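Local structure of SnoaL-like domain-containing protein (Agrobacterium tumefaciens str. C58, 3DXO) at residues B[29-42]-B[104-116]. The protein is of unknown function but belongs to the SnoaL-like family of the NTF2 clan and has been proposed to be an isomerase. Residues are numbered along the deposited sequence; the frame is centred on the assembly and turned at random.
Sequences GQAWAENTRYVDPL and NTEGRIDNVVGFL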
# COMPACT_ATOMS: atom_id res chain seq x y z
N GLY B 29 -22.34 -1.48 -4.14
CA GLY B 29 -22.88 -2.74 -4.62
C GLY B 29 -22.17 -3.16 -5.91
O GLY B 29 -21.72 -4.29 -6.01
N GLN B 30 -22.01 -2.26 -6.87
CA GLN B 30 -21.42 -2.61 -8.16
C GLN B 30 -19.91 -2.85 -8.08
O GLN B 30 -19.41 -3.91 -8.50
CB GLN B 30 -21.71 -1.53 -9.21
CG GLN B 30 -23.20 -1.23 -9.48
CD GLN B 30 -23.97 -2.37 -10.15
OE1 GLN B 30 -25.14 -2.60 -9.83
NE2 GLN B 30 -23.33 -3.07 -11.09
N ALA B 31 -19.18 -1.90 -7.51
CA ALA B 31 -17.71 -1.96 -7.46
C ALA B 31 -17.13 -2.89 -6.40
O ALA B 31 -16.10 -3.53 -6.63
CB ALA B 31 -17.13 -0.54 -7.27
N TRP B 32 -17.74 -2.95 -5.22
CA TRP B 32 -17.18 -3.77 -4.13
C TRP B 32 -17.67 -5.21 -4.08
O TRP B 32 -18.80 -5.49 -4.44
CB TRP B 32 -17.50 -3.13 -2.79
CG TRP B 32 -16.51 -2.15 -2.26
CD1 TRP B 32 -15.67 -2.35 -1.20
CD2 TRP B 32 -16.27 -0.82 -2.71
NE1 TRP B 32 -14.92 -1.22 -0.96
CE2 TRP B 32 -15.27 -0.27 -1.87
CE3 TRP B 32 -16.80 -0.04 -3.73
CZ2 TRP B 32 -14.78 1.01 -2.04
CZ3 TRP B 32 -16.32 1.25 -3.88
CH2 TRP B 32 -15.32 1.75 -3.04
N ALA B 33 -16.81 -6.11 -3.59
CA ALA B 33 -17.15 -7.52 -3.41
C ALA B 33 -17.96 -7.75 -2.12
O ALA B 33 -17.97 -6.90 -1.22
CB ALA B 33 -15.91 -8.37 -3.38
N GLU B 34 -18.65 -8.89 -2.04
CA GLU B 34 -19.41 -9.24 -0.84
C GLU B 34 -18.43 -9.50 0.30
O GLU B 34 -18.63 -9.01 1.41
CB GLU B 34 -20.37 -10.42 -1.09
CG GLU B 34 -21.47 -10.03 -2.09
CD GLU B 34 -22.63 -11.02 -2.22
OE1 GLU B 34 -22.53 -12.20 -1.82
OE2 GLU B 34 -23.68 -10.59 -2.76
N ASN B 35 -17.37 -10.26 0.03
CA ASN B 35 -16.30 -10.46 1.01
C ASN B 35 -15.31 -9.37 0.73
O ASN B 35 -14.42 -9.58 -0.09
CB ASN B 35 -15.60 -11.79 0.80
CG ASN B 35 -16.48 -12.97 1.11
OD1 ASN B 35 -17.70 -12.86 1.13
ND2 ASN B 35 -15.86 -14.12 1.34
N THR B 36 -15.47 -8.21 1.36
CA THR B 36 -14.57 -7.09 1.14
C THR B 36 -14.22 -6.50 2.50
O THR B 36 -14.98 -6.66 3.46
CB THR B 36 -15.16 -6.00 0.21
OG1 THR B 36 -14.14 -5.05 -0.12
CG2 THR B 36 -16.34 -5.28 0.85
N ARG B 37 -13.09 -5.80 2.56
CA ARG B 37 -12.56 -5.30 3.82
C ARG B 37 -11.84 -3.97 3.59
O ARG B 37 -11.11 -3.81 2.61
CB ARG B 37 -11.53 -6.32 4.31
CG ARG B 37 -11.26 -6.40 5.78
CD ARG B 37 -11.97 -7.56 6.41
NE ARG B 37 -11.17 -8.06 7.53
CZ ARG B 37 -11.14 -7.51 8.75
NH1 ARG B 37 -11.87 -6.42 9.04
NH2 ARG B 37 -10.35 -8.06 9.69
N TYR B 38 -12.03 -3.04 4.51
CA TYR B 38 -11.39 -1.73 4.44
C TYR B 38 -10.75 -1.39 5.79
O TYR B 38 -11.30 -1.67 6.84
CB TYR B 38 -12.43 -0.66 4.07
CG TYR B 38 -11.92 0.75 4.04
CD1 TYR B 38 -11.69 1.46 5.21
CD2 TYR B 38 -11.67 1.39 2.84
CE1 TYR B 38 -11.21 2.77 5.20
CE2 TYR B 38 -11.20 2.69 2.81
CZ TYR B 38 -10.97 3.38 4.00
OH TYR B 38 -10.48 4.67 3.99
N VAL B 39 -9.58 -0.78 5.75
CA VAL B 39 -8.94 -0.27 6.96
C VAL B 39 -8.00 0.88 6.61
O VAL B 39 -7.20 0.78 5.67
CB VAL B 39 -8.17 -1.35 7.81
CG1 VAL B 39 -6.93 -1.87 7.08
CG2 VAL B 39 -7.77 -0.75 9.14
N ASP B 40 -8.13 1.98 7.36
CA ASP B 40 -7.21 3.13 7.25
C ASP B 40 -6.85 3.55 8.69
O ASP B 40 -7.24 2.86 9.65
CB ASP B 40 -7.80 4.26 6.36
CG ASP B 40 -8.96 5.03 7.02
OD1 ASP B 40 -9.12 5.06 8.27
OD2 ASP B 40 -9.72 5.64 6.25
N PRO B 41 -6.13 4.67 8.87
CA PRO B 41 -5.76 4.96 10.28
C PRO B 41 -6.91 5.37 11.21
O PRO B 41 -6.74 5.34 12.42
CB PRO B 41 -4.75 6.11 10.17
CG PRO B 41 -4.47 6.29 8.69
CD PRO B 41 -5.60 5.66 7.92
N LEU B 42 -8.05 5.74 10.65
CA LEU B 42 -9.19 6.21 11.44
C LEU B 42 -10.42 5.28 11.42
O LEU B 42 -11.32 5.41 12.23
CB LEU B 42 -9.66 7.54 10.85
CG LEU B 42 -8.65 8.68 10.75
CD1 LEU B 42 -9.21 9.91 10.00
CD2 LEU B 42 -8.18 9.02 12.18
N ASN B 104 -10.74 -8.80 -6.74
CA ASN B 104 -10.83 -10.25 -6.68
C ASN B 104 -10.85 -10.75 -8.13
O ASN B 104 -10.85 -9.94 -9.05
CB ASN B 104 -12.05 -10.72 -5.87
CG ASN B 104 -13.37 -10.20 -6.42
OD1 ASN B 104 -13.47 -9.80 -7.58
ND2 ASN B 104 -14.41 -10.22 -5.58
N THR B 105 -10.88 -12.06 -8.34
CA THR B 105 -10.83 -12.57 -9.70
C THR B 105 -12.06 -12.24 -10.54
O THR B 105 -12.10 -12.58 -11.71
CB THR B 105 -10.63 -14.10 -9.73
OG1 THR B 105 -11.75 -14.73 -9.12
CG2 THR B 105 -9.33 -14.49 -9.00
N GLU B 106 -13.04 -11.55 -9.98
CA GLU B 106 -14.25 -11.18 -10.73
C GLU B 106 -14.34 -9.68 -10.95
O GLU B 106 -15.41 -9.16 -11.21
CB GLU B 106 -15.46 -11.68 -9.97
CG GLU B 106 -15.28 -13.13 -9.51
CD GLU B 106 -16.45 -13.68 -8.71
OE1 GLU B 106 -17.34 -12.89 -8.28
OE2 GLU B 106 -16.47 -14.91 -8.51
N GLY B 107 -13.21 -8.99 -10.82
CA GLY B 107 -13.10 -7.55 -11.01
C GLY B 107 -13.63 -6.61 -9.93
O GLY B 107 -13.62 -5.40 -10.12
N ARG B 108 -14.07 -7.12 -8.78
CA ARG B 108 -14.66 -6.26 -7.74
C ARG B 108 -13.72 -6.07 -6.57
O ARG B 108 -12.95 -6.97 -6.25
CB ARG B 108 -16.02 -6.81 -7.32
CG ARG B 108 -17.03 -6.70 -8.46
CD ARG B 108 -18.26 -7.60 -8.36
NE ARG B 108 -19.11 -7.29 -7.21
CZ ARG B 108 -20.30 -7.85 -6.98
NH1 ARG B 108 -20.81 -8.72 -7.84
NH2 ARG B 108 -21.00 -7.52 -5.91
N ILE B 109 -13.80 -4.90 -5.91
CA ILE B 109 -12.88 -4.55 -4.81
C ILE B 109 -13.07 -5.43 -3.57
O ILE B 109 -14.13 -5.43 -2.95
CB ILE B 109 -13.01 -3.04 -4.39
CG1 ILE B 109 -12.77 -2.12 -5.60
CG2 ILE B 109 -12.03 -2.73 -3.28
CD1 ILE B 109 -12.86 -0.65 -5.33
N ASP B 110 -12.04 -6.19 -3.21
CA ASP B 110 -12.11 -7.10 -2.04
C ASP B 110 -11.25 -6.65 -0.86
O ASP B 110 -11.38 -7.17 0.24
CB ASP B 110 -11.76 -8.55 -2.42
CG ASP B 110 -10.32 -8.73 -2.89
OD1 ASP B 110 -9.51 -7.80 -2.85
OD2 ASP B 110 -10.00 -9.85 -3.30
N ASN B 111 -10.37 -5.68 -1.07
CA ASN B 111 -9.49 -5.27 0.01
C ASN B 111 -8.90 -3.87 -0.20
O ASN B 111 -8.41 -3.58 -1.28
CB ASN B 111 -8.35 -6.29 0.15
CG ASN B 111 -7.79 -6.35 1.56
OD1 ASN B 111 -8.54 -6.21 2.54
ND2 ASN B 111 -6.48 -6.58 1.69
N VAL B 112 -8.99 -3.01 0.81
CA VAL B 112 -8.40 -1.68 0.70
C VAL B 112 -7.66 -1.29 1.97
O VAL B 112 -8.18 -1.44 3.07
CB VAL B 112 -9.43 -0.60 0.42
CG1 VAL B 112 -8.76 0.78 0.49
CG2 VAL B 112 -10.10 -0.83 -0.95
N VAL B 113 -6.44 -0.81 1.82
CA VAL B 113 -5.67 -0.37 2.95
C VAL B 113 -5.24 1.08 2.67
O VAL B 113 -4.48 1.33 1.75
CB VAL B 113 -4.43 -1.29 3.21
CG1 VAL B 113 -3.58 -0.74 4.35
CG2 VAL B 113 -4.87 -2.72 3.53
N GLY B 114 -5.73 2.02 3.48
CA GLY B 114 -5.42 3.43 3.32
C GLY B 114 -4.43 4.00 4.33
O GLY B 114 -4.30 3.47 5.44
N PHE B 115 -3.74 5.07 3.93
CA PHE B 115 -2.77 5.78 4.78
C PHE B 115 -2.98 7.30 4.65
O PHE B 115 -3.52 7.76 3.67
CB PHE B 115 -1.35 5.41 4.37
CG PHE B 115 -1.04 3.94 4.46
CD1 PHE B 115 -1.29 3.08 3.40
CD2 PHE B 115 -0.47 3.42 5.62
CE1 PHE B 115 -1.01 1.73 3.49
CE2 PHE B 115 -0.17 2.07 5.72
CZ PHE B 115 -0.44 1.21 4.64
N LEU B 116 -2.56 8.08 5.64
CA LEU B 116 -2.72 9.54 5.59
C LEU B 116 -1.41 10.22 5.20
O LEU B 116 -0.34 9.74 5.55
CB LEU B 116 -3.21 10.08 6.93
CG LEU B 116 -4.70 9.79 7.17
CD1 LEU B 116 -5.03 10.04 8.66
CD2 LEU B 116 -5.72 10.56 6.20
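The parallel pairing of strand 36-39 with strand 109-116, next to each other in the curved mixed sheet of the NTF2-like cone fold, joins the short strand 36-39 to the last strand of the chain. Val112 N donates to Arg37 O at 2.9 Å and Val39 N to Val112 O, so Val112 bonds to both neighbours of Tyr38, as in a parallel ladder, and Val39 O continues it to Gly114 N at 2.9 Å. A second, shorter junction forms where helix 21-31 ends. Ile109 N meets Ala31 O in the carbonyl plane, and Ile109 O accepts a nearly straight bond from Ala33 N (2.8 Å, 173°), which arrives from above the plane of that carbonyl. Between the two junctions the chain turns a corner at Glu34 and Asn35, while a classic bulge at Asp110 and Asn111 opposite Ser102 interrupts the regular pairing with strand 93-103.

Trp32, Tyr38, Ile109 and Val112 look into the interior, where helices 3-17 and 47-61 cover the sheet. Ile109 extends CD1 over the six-membered ring of Trp32, 4.0 Å from its centroid and only 4° off the normal, a CH-pi contact. Val112 has CG1 anti to its own nitrogen (chi1 173°), which carries this methyl to CD2 of Tyr38 at 3.8 Å. Val39 and Val113 lie side by side on the other face and pack on Phe79 of the second subunit. Near the helix end, the Arg108 guanidinium presents its edge to Trp32 O, NE and NH2 both giving weak bonds; Gln48 also donates to this oxygen. At the far end, buried Tyr38 reaches Asp40, its OH donating to OD2 at 2.6 Å from the anti side and well out of the carboxylate plane.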